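Local coordinates for protein lysine-sensitive aspartokinase 3 (Escherichia coli, PDB 2J0W) that catalyses the ATP-dependent phosphorylation of L-aspartate, the first step of lysine biosynthesis from aspartate, and is feedback-inhibited by lysine, at residues Leu162-Leu171 / Ala206-Ala214; Ala303-His314 / Cys378-Val389. All blocks are in the same frame, centred on the assembly; numbering follows the deposited sequence.

Interaction 1: Leu162-Leu171 / Ala206-Ala214; sequences LAELAALQLL and ALLAEALHA
Leu162, Ala166 and Leu170 meet Leu207, Ala211 and Leu212 largely through aliphatic groups. The one ring in the two segments, the imidazole of His213, takes no part in the contact and has Ala211 O, from its own segment, 4.0 Å above one face, offset toward the rim. In this amino acid kinase domain the contact illustrates how two helices joined by no hydrogen bond can interlock: their axes cross at -74°, 9.7 Å apart. Leu162 reaches over with CG anti to its backbone N (chi1 -176°), which brings CD2 to 3.9 Å from Leu207 CB, the two side chains crossing at about a right angle. The small methyl of Ala211 fits beside it, its CB 4.1 Å from Leu162 CG and 4.4 Å from Ala166 CB. Helix 200-211 then ends in a Schellman motif, with His213, at positive phi, as the C-prime residue; His213 N bonds to Glu210 O and Ala214 N to Ala209 O. Within this motif Leu212, where the backbone first departs from helical angles, forks between two partners, while Leu208 and Leu212 also rest on Leu35 of strand 33-38. One branch of the fork, CD2, lies 4.1 Å from Ala166 CB; the other, CD1, comes within 3.7 Å of Leu170 CD2.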
loop_
_atom_site.group_PDB
_atom_site.type_symbol
_atom_site.label_atom_id
_atom_site.label_comp_id
_atom_site.label_asym_id
_atom_site.label_seq_id
_atom_site.Cartn_x
_atom_site.Cartn_y
_atom_site.Cartn_z
ATOM N N LEU A 162 4.739 -4.688 34.622
ATOM C CA LEU A 162 5.990 -5.438 34.636
ATOM C C LEU A 162 7.096 -4.683 35.371
ATOM O O LEU A 162 8.028 -5.292 35.896
ATOM C CB LEU A 162 6.433 -5.712 33.206
ATOM C CG LEU A 162 7.679 -6.559 33.026
ATOM C CD1 LEU A 162 7.401 -7.951 33.544
ATOM C CD2 LEU A 162 8.047 -6.623 31.557
ATOM N N ALA A 163 6.999 -3.356 35.405
ATOM C CA ALA A 163 8.000 -2.549 36.079
ATOM C C ALA A 163 7.815 -2.554 37.594
ATOM O O ALA A 163 8.753 -2.821 38.329
ATOM C CB ALA A 163 7.969 -1.121 35.539
ATOM N N GLU A 164 6.614 -2.260 38.069
ATOM C CA GLU A 164 6.370 -2.247 39.510
ATOM C C GLU A 164 6.699 -3.611 40.118
ATOM O O GLU A 164 7.492 -3.709 41.066
ATOM C CB GLU A 164 4.905 -1.904 39.796
ATOM C CG GLU A 164 4.424 -0.675 39.053
ATOM C CD GLU A 164 2.919 -0.639 38.906
ATOM O OE1 GLU A 164 2.426 0.102 38.030
ATOM O OE2 GLU A 164 2.225 -1.350 39.666
ATOM N N LEU A 165 6.093 -4.661 39.564
ATOM C CA LEU A 165 6.306 -6.018 40.049
ATOM C C LEU A 165 7.782 -6.432 40.113
ATOM O O LEU A 165 8.289 -6.804 41.178
ATOM C CB LEU A 165 5.527 -6.997 39.175
ATOM C CG LEU A 165 4.007 -6.814 39.225
ATOM C CD1 LEU A 165 3.336 -7.697 38.184
ATOM C CD2 LEU A 165 3.500 -7.146 40.619
ATOM N N ALA A 166 8.468 -6.362 38.975
ATOM C CA ALA A 166 9.873 -6.739 38.888
ATOM C C ALA A 166 10.751 -6.093 39.959
ATOM O O ALA A 166 11.695 -6.709 40.449
ATOM C CB ALA A 166 10.408 -6.399 37.505
ATOM N N ALA A 167 10.447 -4.854 40.322
ATOM C CA ALA A 167 11.234 -4.156 41.332
ATOM C C ALA A 167 10.787 -4.534 42.735
ATOM O O ALA A 167 11.525 -4.350 43.699
ATOM C CB ALA A 167 11.121 -2.643 41.138
ATOM N N LEU A 168 9.584 -5.078 42.852
ATOM C CA LEU A 168 9.077 -5.451 44.164
ATOM C C LEU A 168 9.271 -6.924 44.517
ATOM O O LEU A 168 9.241 -7.285 45.694
ATOM C CB LEU A 168 7.595 -5.073 44.273
ATOM C CG LEU A 168 7.283 -3.602 43.956
ATOM C CD1 LEU A 168 5.786 -3.342 44.021
ATOM C CD2 LEU A 168 8.027 -2.708 44.935
ATOM N N GLN A 169 9.487 -7.774 43.518
ATOM C CA GLN A 169 9.656 -9.197 43.792
ATOM C C GLN A 169 10.893 -9.825 43.179
ATOM O O GLN A 169 11.415 -10.808 43.710
ATOM C CB GLN A 169 8.444 -9.983 43.298
ATOM C CG GLN A 169 7.105 -9.476 43.774
ATOM C CD GLN A 169 6.088 -10.600 43.906
ATOM O OE1 GLN A 169 6.142 -11.395 44.851
ATOM N NE2 GLN A 169 5.164 -10.682 42.953
ATOM N N LEU A 170 11.355 -9.268 42.062
ATOM C CA LEU A 170 12.511 -9.806 41.355
ATOM C C LEU A 170 13.842 -9.133 41.670
ATOM O O LEU A 170 14.891 -9.785 41.665
ATOM C CB LEU A 170 12.269 -9.754 39.838
ATOM C CG LEU A 170 13.364 -10.419 38.991
ATOM C CD1 LEU A 170 13.388 -11.903 39.282
ATOM C CD2 LEU A 170 13.121 -10.192 37.520
ATOM N N LEU A 171 13.809 -7.833 41.936
ATOM C CA LEU A 171 15.035 -7.107 42.225
ATOM C C LEU A 171 15.727 -7.679 43.461
ATOM O O LEU A 171 16.893 -8.077 43.402
ATOM C CB LEU A 171 14.737 -5.619 42.410
ATOM C CG LEU A 171 15.972 -4.726 42.508
ATOM C CD1 LEU A 171 16.811 -4.879 41.267
ATOM C CD2 LEU A 171 15.543 -3.284 42.680
ATOM N N ALA A 206 14.294 -9.489 26.520
ATOM C CA ALA A 206 14.372 -8.053 26.295
ATOM C C ALA A 206 13.483 -7.309 27.293
ATOM O O ALA A 206 13.873 -6.270 27.824
ATOM C CB ALA A 206 13.941 -7.725 24.876
ATOM N N LEU A 207 12.294 -7.855 27.555
ATOM C CA LEU A 207 11.323 -7.237 28.465
ATOM C C LEU A 207 11.821 -7.012 29.887
ATOM O O LEU A 207 11.692 -5.910 30.435
ATOM C CB LEU A 207 10.035 -8.074 28.509
ATOM C CG LEU A 207 9.257 -8.168 27.189
ATOM C CD1 LEU A 207 8.276 -9.331 27.250
ATOM C CD2 LEU A 207 8.542 -6.852 26.904
ATOM N N LEU A 208 12.371 -8.062 30.485
ATOM C CA LEU A 208 12.882 -7.996 31.852
ATOM C C LEU A 208 14.159 -7.153 31.916
ATOM O O LEU A 208 14.486 -6.569 32.959
ATOM C CB LEU A 208 13.150 -9.415 32.366
ATOM C CG LEU A 208 11.939 -10.353 32.348
ATOM C CD1 LEU A 208 12.388 -11.788 32.145
ATOM C CD2 LEU A 208 11.176 -10.209 33.637
ATOM N N ALA A 209 14.873 -7.098 30.792
ATOM C CA ALA A 209 16.102 -6.318 30.693
ATOM C C ALA A 209 15.726 -4.840 30.815
ATOM O O ALA A 209 16.354 -4.087 31.565
ATOM C CB ALA A 209 16.782 -6.582 29.363
ATOM N N GLU A 210 14.691 -4.439 30.079
ATOM C CA GLU A 210 14.215 -3.066 30.118
ATOM C C GLU A 210 13.658 -2.746 31.488
ATOM O O GLU A 210 13.991 -1.718 32.082
ATOM C CB GLU A 210 13.124 -2.854 29.079
ATOM C CG GLU A 210 12.228 -1.669 29.371
ATOM C CD GLU A 210 11.357 -1.316 28.190
ATOM O OE1 GLU A 210 10.785 -2.244 27.577
ATOM O OE2 GLU A 210 11.240 -0.113 27.876
ATOM N N ALA A 211 12.806 -3.633 31.989
ATOM C CA ALA A 211 12.187 -3.445 33.297
ATOM C C ALA A 211 13.200 -3.355 34.432
ATOM O O ALA A 211 12.938 -2.702 35.444
ATOM C CB ALA A 211 11.198 -4.574 33.579
ATOM N N LEU A 212 14.348 -4.011 34.274
ATOM C CA LEU A 212 15.367 -3.985 35.313
ATOM C C LEU A 212 16.542 -3.053 35.016
ATOM O O LEU A 212 17.525 -3.033 35.750
ATOM C CB LEU A 212 15.887 -5.397 35.565
ATOM C CG LEU A 212 14.940 -6.441 36.179
ATOM C CD1 LEU A 212 15.652 -7.801 36.235
ATOM C CD2 LEU A 212 14.506 -6.013 37.572
ATOM N N HIS A 213 16.444 -2.283 33.939
ATOM C CA HIS A 213 17.520 -1.360 33.558
ATOM C C HIS A 213 18.840 -2.111 33.440
ATOM O O HIS A 213 19.800 -1.827 34.150
ATOM C CB HIS A 213 17.670 -0.265 34.607
ATOM C CG HIS A 213 16.354 0.258 35.119
ATOM N ND1 HIS A 213 15.414 0.847 34.307
ATOM C CD2 HIS A 213 15.822 0.244 36.364
ATOM C CE1 HIS A 213 14.348 1.178 35.027
ATOM N NE2 HIS A 213 14.573 0.823 36.276
ATOM N N ALA A 214 18.883 -3.072 32.530
ATOM C CA ALA A 214 20.081 -3.872 32.312
ATOM C C ALA A 214 21.010 -3.188 31.321
ATOM O O ALA A 214 20.577 -2.398 30.476
ATOM C CB ALA A 214 19.697 -5.242 31.775
#

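Interaction 2: Ala303-His314 / Cys378-Val389; sequences ALRRNQTLLTLH and CRVEVEEGLALV
Arg305 and Leu388 pair through two nearly straight backbone bonds, and Leu310 and Glu383 do likewise, in an antiparallel ladder of the ACT region. Two beta bulges, one on each side of Gln308, shift the register by a residue each, near the corners at Asn307 and Gly385.

Polar side chains gather at the bend. Arg305 grips Gln308 side-on, NE at 2.8 Å and NH2 at 3.1 Å from OE1, from one face of the amide, while Leu388 CD2 covers a face of the guanidinium. Its NH1 has Asp340 (salt bridge) and Thr253 O. Gln308 folds back at chi2 (-64°), and its NE2 donates to Arg306 O at 2.9 Å and to Asp354. With an alanine in place of Gln308, the Arg305 guanidinium would probably lose the acceptor its NE and NH2 share, and Arg306 O and Asp354 their donor. At the far end Glu381 OE2 meets the edge of the His314 ring in a weak bond to NE2 (2.7 Å, 119°).

Among apolar contacts, Leu386 CD1 lies 3.6 Å from Leu310 CB, and Leu304 CD1 4.0 Å from Ala387 CB.

Both segments lie in the region required for homodimerization; His314 packs on Ala422 of the second subunit. Leu304 and Ala387 touch Ala436 of helix 436-448, Leu310 and Leu388 pack on Leu430 of strand 426-432, and strand 348-353 bonds to Thr309, Leu311 and Leu313.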
loop_
_atom_site.group_PDB
_atom_site.type_symbol
_atom_site.label_atom_id
_atom_site.label_comp_id
_atom_site.label_asym_id
_atom_site.label_seq_id
_atom_site.Cartn_x
_atom_site.Cartn_y
_atom_site.Cartn_z
ATOM N N ALA A 303 15.525 -11.717 4.081
ATOM C CA ALA A 303 14.706 -12.423 5.062
ATOM C C ALA A 303 13.524 -13.062 4.350
ATOM O O ALA A 303 12.923 -12.464 3.452
ATOM C CB ALA A 303 14.217 -11.457 6.126
ATOM N N LEU A 304 13.197 -14.281 4.761
ATOM C CA LEU A 304 12.093 -15.028 4.175
ATOM C C LEU A 304 10.995 -15.264 5.208
ATOM O O LEU A 304 11.276 -15.637 6.344
ATOM C CB LEU A 304 12.614 -16.368 3.662
ATOM C CG LEU A 304 11.615 -17.408 3.163
ATOM C CD1 LEU A 304 11.041 -16.996 1.804
ATOM C CD2 LEU A 304 12.339 -18.747 3.053
ATOM N N ARG A 305 9.749 -15.016 4.818
ATOM C CA ARG A 305 8.601 -15.239 5.702
ATOM C C ARG A 305 7.637 -16.119 4.908
ATOM O O ARG A 305 7.018 -15.680 3.940
ATOM C CB ARG A 305 7.935 -13.914 6.080
ATOM C CG ARG A 305 7.230 -13.965 7.421
ATOM C CD ARG A 305 6.883 -12.573 7.943
ATOM N NE ARG A 305 5.765 -11.957 7.225
ATOM C CZ ARG A 305 5.370 -10.706 7.430
ATOM N NH1 ARG A 305 6.000 -9.951 8.326
ATOM N NH2 ARG A 305 4.353 -10.206 6.745
ATOM N N ARG A 306 7.537 -17.374 5.322
ATOM C CA ARG A 306 6.702 -18.366 4.654
ATOM C C ARG A 306 5.231 -18.411 5.032
ATOM O O ARG A 306 4.822 -17.909 6.075
ATOM C CB ARG A 306 7.283 -19.756 4.890
ATOM C CG ARG A 306 8.553 -20.026 4.145
ATOM C CD ARG A 306 8.495 -21.420 3.587
ATOM N NE ARG A 306 9.384 -21.586 2.449
ATOM C CZ ARG A 306 8.984 -22.035 1.264
ATOM N NH1 ARG A 306 7.709 -22.354 1.069
ATOM N NH2 ARG A 306 9.864 -22.181 0.283
ATOM N N ASN A 307 4.459 -19.072 4.172
ATOM C CA ASN A 307 3.027 -19.250 4.366
ATOM C C ASN A 307 2.289 -17.941 4.556
ATOM O O ASN A 307 1.489 -17.779 5.484
ATOM C CB ASN A 307 2.769 -20.161 5.556
ATOM C CG ASN A 307 3.624 -21.393 5.516
ATOM O OD1 ASN A 307 3.715 -22.056 4.482
ATOM N ND2 ASN A 307 4.264 -21.713 6.644
ATOM N N GLN A 308 2.569 -17.004 3.666
ATOM C CA GLN A 308 1.911 -15.725 3.723
ATOM C C GLN A 308 0.596 -15.877 2.964
ATOM O O GLN A 308 0.442 -16.763 2.124
ATOM C CB GLN A 308 2.797 -14.657 3.085
ATOM C CG GLN A 308 4.174 -14.567 3.720
ATOM C CD GLN A 308 4.140 -14.141 5.181
ATOM O OE1 GLN A 308 3.837 -12.995 5.502
ATOM N NE2 GLN A 308 4.455 -15.067 6.074
ATOM N N THR A 309 -0.361 -15.025 3.292
ATOM C CA THR A 309 -1.655 -15.048 2.635
ATOM C C THR A 309 -1.880 -13.673 2.001
ATOM O O THR A 309 -1.646 -12.651 2.650
ATOM C CB THR A 309 -2.772 -15.330 3.658
ATOM O OG1 THR A 309 -2.462 -16.526 4.388
ATOM C CG2 THR A 309 -4.109 -15.493 2.949
ATOM N N LEU A 310 -2.298 -13.639 0.735
ATOM C CA LEU A 310 -2.559 -12.358 0.070
ATOM C C LEU A 310 -4.060 -12.098 -0.023
ATOM O O LEU A 310 -4.759 -12.700 -0.842
ATOM C CB LEU A 310 -1.958 -12.301 -1.345
ATOM C CG LEU A 310 -2.212 -10.942 -2.031
ATOM C CD1 LEU A 310 -1.368 -9.860 -1.361
ATOM C CD2 LEU A 310 -1.892 -11.020 -3.522
ATOM N N LEU A 311 -4.539 -11.199 0.830
ATOM C CA LEU A 311 -5.948 -10.834 0.874
ATOM C C LEU A 311 -6.185 -9.567 0.064
ATOM O O LEU A 311 -6.009 -8.456 0.572
ATOM C CB LEU A 311 -6.364 -10.595 2.315
ATOM C CG LEU A 311 -7.834 -10.255 2.509
ATOM C CD1 LEU A 311 -8.706 -11.424 2.060
ATOM C CD2 LEU A 311 -8.058 -9.935 3.969
ATOM N N THR A 312 -6.576 -9.743 -1.195
ATOM C CA THR A 312 -6.834 -8.628 -2.107
ATOM C C THR A 312 -8.294 -8.160 -2.023
ATOM O O THR A 312 -9.226 -8.953 -2.169
ATOM C CB THR A 312 -6.515 -9.039 -3.563
ATOM O OG1 THR A 312 -5.134 -9.403 -3.669
ATOM C CG2 THR A 312 -6.807 -7.901 -4.516
ATOM N N LEU A 313 -8.489 -6.869 -1.779
ATOM C CA LEU A 313 -9.837 -6.324 -1.686
ATOM C C LEU A 313 -10.185 -5.325 -2.781
ATOM O O LEU A 313 -9.537 -4.290 -2.946
ATOM C CB LEU A 313 -10.055 -5.670 -0.327
ATOM C CG LEU A 313 -10.097 -6.640 0.848
ATOM C CD1 LEU A 313 -10.401 -5.882 2.137
ATOM C CD2 LEU A 313 -11.158 -7.703 0.578
ATOM N N HIS A 314 -11.216 -5.668 -3.537
ATOM C CA HIS A 314 -11.718 -4.822 -4.607
ATOM C C HIS A 314 -13.047 -4.332 -4.039
ATOM O O HIS A 314 -13.622 -4.996 -3.181
ATOM C CB HIS A 314 -11.925 -5.661 -5.864
ATOM C CG HIS A 314 -10.673 -6.315 -6.362
ATOM N ND1 HIS A 314 -9.694 -5.626 -7.043
ATOM C CD2 HIS A 314 -10.238 -7.593 -6.266
ATOM C CE1 HIS A 314 -8.707 -6.453 -7.347
ATOM N NE2 HIS A 314 -9.013 -7.650 -6.886
ATOM N N CYS A 378 -17.199 -5.111 0.057
ATOM C CA CYS A 378 -16.238 -5.108 -1.038
ATOM C C CYS A 378 -15.836 -6.529 -1.381
ATOM O O CYS A 378 -15.538 -7.313 -0.493
ATOM C CB CYS A 378 -14.992 -4.325 -0.630
ATOM S SG CYS A 378 -14.189 -4.925 0.887
ATOM N N ARG A 379 -15.835 -6.860 -2.666
ATOM C CA ARG A 379 -15.448 -8.188 -3.105
ATOM C C ARG A 379 -14.090 -8.572 -2.500
ATOM O O ARG A 379 -13.170 -7.747 -2.437
ATOM C CB ARG A 379 -15.347 -8.223 -4.623
ATOM C CG ARG A 379 -14.225 -9.108 -5.094
ATOM C CD ARG A 379 -13.765 -8.704 -6.447
ATOM N NE ARG A 379 -14.407 -9.498 -7.477
ATOM C CZ ARG A 379 -14.248 -9.279 -8.775
ATOM N NH1 ARG A 379 -13.470 -8.284 -9.184
ATOM N NH2 ARG A 379 -14.856 -10.061 -9.658
ATOM N N VAL A 380 -13.968 -9.831 -2.075
ATOM C CA VAL A 380 -12.735 -10.341 -1.469
ATOM C C VAL A 380 -12.008 -11.372 -2.322
ATOM O O VAL A 380 -12.578 -11.969 -3.235
ATOM C CB VAL A 380 -13.010 -10.999 -0.103
ATOM C CG1 VAL A 380 -13.545 -9.969 0.879
ATOM C CG2 VAL A 380 -13.997 -12.143 -0.277
ATOM N N GLU A 381 -10.735 -11.569 -2.001
ATOM C CA GLU A 381 -9.883 -12.532 -2.687
ATOM C C GLU A 381 -8.849 -13.037 -1.695
ATOM O O GLU A 381 -8.373 -12.272 -0.846
ATOM C CB GLU A 381 -9.157 -11.888 -3.863
ATOM C CG GLU A 381 -9.976 -11.752 -5.116
ATOM C CD GLU A 381 -9.115 -11.390 -6.310
ATOM O OE1 GLU A 381 -8.250 -12.212 -6.686
ATOM O OE2 GLU A 381 -9.296 -10.286 -6.868
ATOM N N VAL A 382 -8.513 -14.322 -1.790
ATOM C CA VAL A 382 -7.522 -14.911 -0.893
ATOM C C VAL A 382 -6.620 -15.920 -1.595
ATOM O O VAL A 382 -7.086 -16.940 -2.102
ATOM C CB VAL A 382 -8.178 -15.630 0.309
ATOM C CG1 VAL A 382 -7.094 -16.164 1.242
ATOM C CG2 VAL A 382 -9.099 -14.678 1.053
ATOM N N GLU A 383 -5.326 -15.622 -1.613
ATOM C CA GLU A 383 -4.337 -16.497 -2.224
ATOM C C GLU A 383 -3.403 -17.005 -1.122
ATOM O O GLU A 383 -2.919 -16.220 -0.307
ATOM C CB GLU A 383 -3.549 -15.730 -3.285
ATOM C CG GLU A 383 -4.433 -15.033 -4.300
ATOM C CD GLU A 383 -3.696 -14.682 -5.579
ATOM O OE1 GLU A 383 -4.313 -14.039 -6.457
ATOM O OE2 GLU A 383 -2.506 -15.055 -5.713
ATOM N N GLU A 384 -3.161 -18.314 -1.095
ATOM C CA GLU A 384 -2.300 -18.901 -0.071
ATOM C C GLU A 384 -1.035 -19.543 -0.625
ATOM O O GLU A 384 -0.807 -19.556 -1.836
ATOM C CB GLU A 384 -3.072 -19.947 0.731
ATOM C CG GLU A 384 -4.307 -19.413 1.427
ATOM C CD GLU A 384 -5.051 -20.492 2.188
ATOM O OE1 GLU A 384 -5.392 -21.522 1.565
ATOM O OE2 GLU A 384 -5.293 -20.309 3.403
ATOM N N GLY A 385 -0.212 -20.074 0.275
ATOM C CA GLY A 385 1.013 -20.727 -0.146
ATOM C C GLY A 385 1.947 -19.765 -0.839
ATOM O O GLY A 385 2.629 -20.121 -1.798
ATOM N N LEU A 386 1.971 -18.533 -0.347
ATOM C CA LEU A 386 2.827 -17.491 -0.892
ATOM C C LEU A 386 3.881 -17.182 0.165
ATOM O O LEU A 386 3.606 -17.278 1.362
ATOM C CB LEU A 386 1.995 -16.241 -1.194
ATOM C CG LEU A 386 1.063 -16.263 -2.408
ATOM C CD1 LEU A 386 0.050 -15.133 -2.319
ATOM C CD2 LEU A 386 1.888 -16.142 -3.685
ATOM N N ALA A 387 5.081 -16.814 -0.277
ATOM C CA ALA A 387 6.185 -16.500 0.629
ATOM C C ALA A 387 6.728 -15.084 0.416
ATOM O O ALA A 387 6.918 -14.643 -0.721
ATOM C CB ALA A 387 7.300 -17.524 0.441
ATOM N N LEU A 388 6.979 -14.372 1.511
ATOM C CA LEU A 388 7.501 -13.008 1.429
ATOM C C LEU A 388 9.022 -12.971 1.444
ATOM O O LEU A 388 9.658 -13.657 2.248
ATOM C CB LEU A 388 7.012 -12.156 2.602
ATOM C CG LEU A 388 7.670 -10.766 2.665
ATOM C CD1 LEU A 388 6.985 -9.856 1.679
ATOM C CD2 LEU A 388 7.571 -10.174 4.050
ATOM N N VAL A 389 9.600 -12.164 0.558
ATOM C CA VAL A 389 11.048 -11.998 0.509
ATOM C C VAL A 389 11.351 -10.518 0.759
ATOM O O VAL A 389 10.835 -9.636 0.072
ATOM C CB VAL A 389 11.652 -12.440 -0.851
ATOM C CG1 VAL A 389 13.128 -12.067 -0.909
ATOM C CG2 VAL A 389 11.522 -13.942 -1.011
#

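The two contacts lie in different parts of one chain, interaction 1 in the kinase domain and interaction 2 in the region required for homodimerization; their centres are 39 Å apart, on opposite sides of the chain's centre, and their nearest atoms about 18 Å. Interaction 1 lies in the second shell or beyond: the side chain of Leu207 is about 11 Å from the bound aspartate, on the helix that begins at the substrate-binding Gly200. In interaction 2 the side chain of Ala303 is about 7 Å from the bound ADP, so one end of this strand pair lies near the nucleotide, while Arg305 and Cys378 lie next to Asp340 and Phe324 of the lysine site, each about 3 Å away between side chains.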